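Local coordinates for putative SnoaL-like polyketide cyclase (Jannaschia sp., PDB 3KKG), which is of unconfirmed activity but, as a SnoaL-like member of the NTF2 clan, is probably a polyketide cyclase or related lyase, at residues Phe99-Ser105 with Val136-Ser141. Residues are numbered along the deposited sequence; the frame is centred on the assembly and turned at random.
Sequences FLGVPPS and VMTAIS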
ATOM      1  N   PHE A  99       3.892  -9.911  19.001  1.00 18.33           N
ATOM      2  CA  PHE A  99       3.694  -8.945  17.872  1.00 19.91           C
ATOM      3  C   PHE A  99       2.607  -7.910  18.214  1.00 19.21           C
ATOM      4  O   PHE A  99       1.456  -8.259  18.363  1.00 19.73           O
ATOM      5  CB  PHE A  99       3.280  -9.708  16.613  1.00 18.03           C
ATOM      6  CG  PHE A  99       3.234  -8.851  15.369  1.00 17.74           C
ATOM      7  CD1 PHE A  99       4.411  -8.419  14.782  1.00 18.72           C
ATOM      8  CD2 PHE A  99       2.039  -8.527  14.780  1.00 18.54           C
ATOM      9  CE1 PHE A  99       4.363  -7.675  13.595  1.00 20.24           C
ATOM     10  CE2 PHE A  99       2.012  -7.759  13.631  1.00 20.67           C
ATOM     11  CZ  PHE A  99       3.174  -7.371  13.029  1.00 19.27           C
ATOM     12  N   LEU A 100       3.046  -6.675  18.314  1.00 23.62           N
ATOM     13  CA  LEU A 100       2.138  -5.535  18.526  1.00 25.43           C
ATOM     14  C   LEU A 100       1.137  -5.780  19.661  1.00 25.04           C
ATOM     15  O   LEU A 100      -0.097  -5.552  19.549  1.00 26.34           O
ATOM     16  CB  LEU A 100       1.441  -5.147  17.210  1.00 24.74           C
ATOM     17  CG  LEU A 100       2.376  -4.811  16.047  1.00 28.93           C
ATOM     18  CD1 LEU A 100       1.523  -4.341  14.820  1.00 27.69           C
ATOM     19  CD2 LEU A 100       3.480  -3.806  16.430  1.00 29.47           C
ATOM     20  N   GLY A 101       1.682  -6.343  20.740  1.00 27.01           N
ATOM     21  CA  GLY A 101       0.927  -6.599  21.962  1.00 27.73           C
ATOM     22  C   GLY A 101       0.227  -7.938  22.036  1.00 26.95           C
ATOM     23  O   GLY A 101      -0.413  -8.278  23.043  1.00 26.63           O
ATOM     24  N   VAL A 102       0.356  -8.751  20.989  1.00 19.61           N
ATOM     25  CA  VAL A 102      -0.366 -10.018  20.985  1.00 19.62           C
ATOM     26  C   VAL A 102       0.744 -11.060  21.353  1.00 16.91           C
ATOM     27  O   VAL A 102       1.786 -11.153  20.653  1.00 18.39           O
ATOM     28  CB  VAL A 102      -0.941 -10.340  19.613  1.00 19.95           C
ATOM     29  CG1 VAL A 102      -1.607 -11.721  19.571  1.00 22.69           C
ATOM     30  CG2 VAL A 102      -1.965  -9.266  19.195  1.00 24.09           C
ATOM     31  N   PRO A 103       0.524 -11.882  22.369  1.00 16.75           N
ATOM     32  CA  PRO A 103       1.455 -12.936  22.707  1.00 18.42           C
ATOM     33  C   PRO A 103       1.596 -13.883  21.541  1.00 17.72           C
ATOM     34  O   PRO A 103       0.699 -13.998  20.705  1.00 18.08           O
ATOM     35  CB  PRO A 103       0.784 -13.626  23.875  1.00 17.56           C
ATOM     36  CG  PRO A 103       0.003 -12.520  24.517  1.00 20.00           C
ATOM     37  CD  PRO A 103      -0.582 -11.801  23.347  1.00 18.08           C
ATOM     38  N   PRO A 104       2.741 -14.575  21.471  1.00 17.18           N
ATOM     39  CA  PRO A 104       2.901 -15.497  20.353  1.00 18.58           C
ATOM     40  C   PRO A 104       1.761 -16.518  20.286  1.00 17.69           C
ATOM     41  O   PRO A 104       1.420 -17.226  21.249  1.00 18.72           O
ATOM     42  CB  PRO A 104       4.224 -16.203  20.641  1.00 23.14           C
ATOM     43  CG  PRO A 104       4.707 -15.725  21.882  1.00 18.77           C
ATOM     44  CD  PRO A 104       3.895 -14.533  22.365  1.00 19.12           C
ATOM     45  N   SER A 105       1.203 -16.627  19.087  1.00 20.57           N
ATOM     46  CA  SER A 105       0.088 -17.553  18.830  1.00 21.16           C
ATOM     47  C   SER A 105       0.472 -18.708  17.951  1.00 17.87           C
ATOM     48  O   SER A 105      -0.178 -19.742  17.977  1.00 21.00           O
ATOM     49  CB  SER A 105      -1.074 -16.859  18.130  1.00 22.65           C
ATOM     50  OG  SER A 105      -0.730 -16.412  16.829  1.00 19.64           O
ATOM     51  N   VAL A 136      -4.122  -9.398   9.640  1.00 16.94           N
ATOM     52  CA  VAL A 136      -3.075 -10.040  10.452  1.00 18.40           C
ATOM     53  C   VAL A 136      -3.481 -10.032  11.927  1.00 19.33           C
ATOM     54  O   VAL A 136      -3.465 -11.080  12.623  1.00 18.74           O
ATOM     55  CB  VAL A 136      -1.712  -9.385  10.257  1.00 18.69           C
ATOM     56  CG1 VAL A 136      -0.685  -9.882  11.305  1.00 19.67           C
ATOM     57  CG2 VAL A 136      -1.153  -9.626   8.820  1.00 20.04           C
HETATM   58  N   MSE A 137      -3.871  -8.873  12.434  1.00 18.33           N
HETATM   59  CA  MSE A 137      -4.227  -8.767  13.847  1.00 19.94           C
HETATM   60  C   MSE A 137      -5.430  -9.629  14.147  1.00 21.53           C
HETATM   61  O   MSE A 137      -5.493 -10.272  15.234  1.00 21.95           O
HETATM   62  CB  MSE A 137      -4.444  -7.318  14.255  1.00 19.69           C
HETATM   63  CG  MSE A 137      -3.265  -6.438  14.122  1.00 20.31           C
HETATM   64 SE   MSE A 137      -1.712  -6.971  15.112  0.75 24.88          SE
HETATM   65  CE  MSE A 137      -2.372  -6.445  16.854  1.00 31.80           C
ATOM     66  N   THR A 138      -6.402  -9.691  13.242  1.00 21.24           N
ATOM     67  CA  THR A 138      -7.573 -10.560  13.445  1.00 23.21           C
ATOM     68  C   THR A 138      -7.172 -12.031  13.502  1.00 21.47           C
ATOM     69  O   THR A 138      -7.650 -12.771  14.399  1.00 25.05           O
ATOM     70  CB  THR A 138      -8.624 -10.317  12.336  1.00 25.61           C
ATOM     71  OG1 THR A 138      -8.980  -8.942  12.398  1.00 25.07           O
ATOM     72  CG2 THR A 138      -9.856 -11.214  12.518  1.00 25.44           C
ATOM     73  N   ALA A 139      -6.303 -12.473  12.590  1.00 22.28           N
ATOM     74  CA  ALA A 139      -5.864 -13.873  12.479  1.00 22.89           C
ATOM     75  C   ALA A 139      -5.103 -14.285  13.722  1.00 23.32           C
ATOM     76  O   ALA A 139      -5.377 -15.394  14.279  1.00 25.51           O
ATOM     77  CB  ALA A 139      -5.050 -14.092  11.254  1.00 23.49           C
ATOM     78  N   ILE A 140      -4.216 -13.427  14.225  1.00 20.61           N
ATOM     79  CA  ILE A 140      -3.364 -13.814  15.379  1.00 22.81           C
ATOM     80  C   ILE A 140      -4.029 -13.626  16.735  1.00 23.80           C
ATOM     81  O   ILE A 140      -3.592 -14.231  17.738  1.00 24.55           O
ATOM     82  CB  ILE A 140      -1.981 -13.079  15.370  1.00 20.93           C
ATOM     83  CG1 ILE A 140      -2.115 -11.580  15.695  1.00 21.60           C
ATOM     84  CG2 ILE A 140      -1.224 -13.351  14.125  1.00 20.69           C
ATOM     85  CD1 ILE A 140      -0.792 -10.870  15.822  1.00 21.72           C
ATOM     86  N   SER A 141      -5.089 -12.815  16.808  1.00 23.38           N
ATOM     87  CA  SER A 141      -5.837 -12.588  18.046  1.00 30.58           C
ATOM     88  C   SER A 141      -7.008 -13.578  18.190  1.00 32.37           C
ATOM     89  O   SER A 141      -7.713 -13.554  19.199  1.00 40.47           O
ATOM     90  CB  SER A 141      -6.402 -11.174  18.058  1.00 31.47           C
ATOM     91  OG  SER A 141      -5.388 -10.192  17.887  1.00 33.92           O
TER
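In this NTF2-like fold, an apolar contact joins a loop to a helix end: the connection between strands 84-94 and 108-120 rests on the C-terminal end of helix 133-140. A type I' beta turn from Phe-99 to Val-102 shapes the loop, closed by Val-102 N to Phe-99 O at 2.9 Å and Phe-99 N to Val-102 O at 3.0 Å. The two end residues of the turn, Phe-99 and Val-102, point CB toward the helix. At Gly-101, phi 89° and psi 0° would jam a CB against the preceding carbonyl. Buried Phe-99 meets Ile-140 at its ring edge (CD2 to CD1, 3.8 Å), makes an oblique Met-aromatic contact with selenomethionine Met-137, and packs edge-to-face with Phe-68. Val-102 packs against both Met-137 and Ile-140, its CB 3.8 Å from Ile-140 CD1, while Met-137, on the helix side, also packs on Leu-134 of the second subunit. Ser-105 OG is hydrogen-bonded to Gln-95 OE1, and Ser-141 OG donates back to Met-137 O at 2.7 Å. Methyl carbon CE of Met-137 reaches the turn itself, 3.6 Å from Leu-100 O and 3.7 Å from Val-102 CG2.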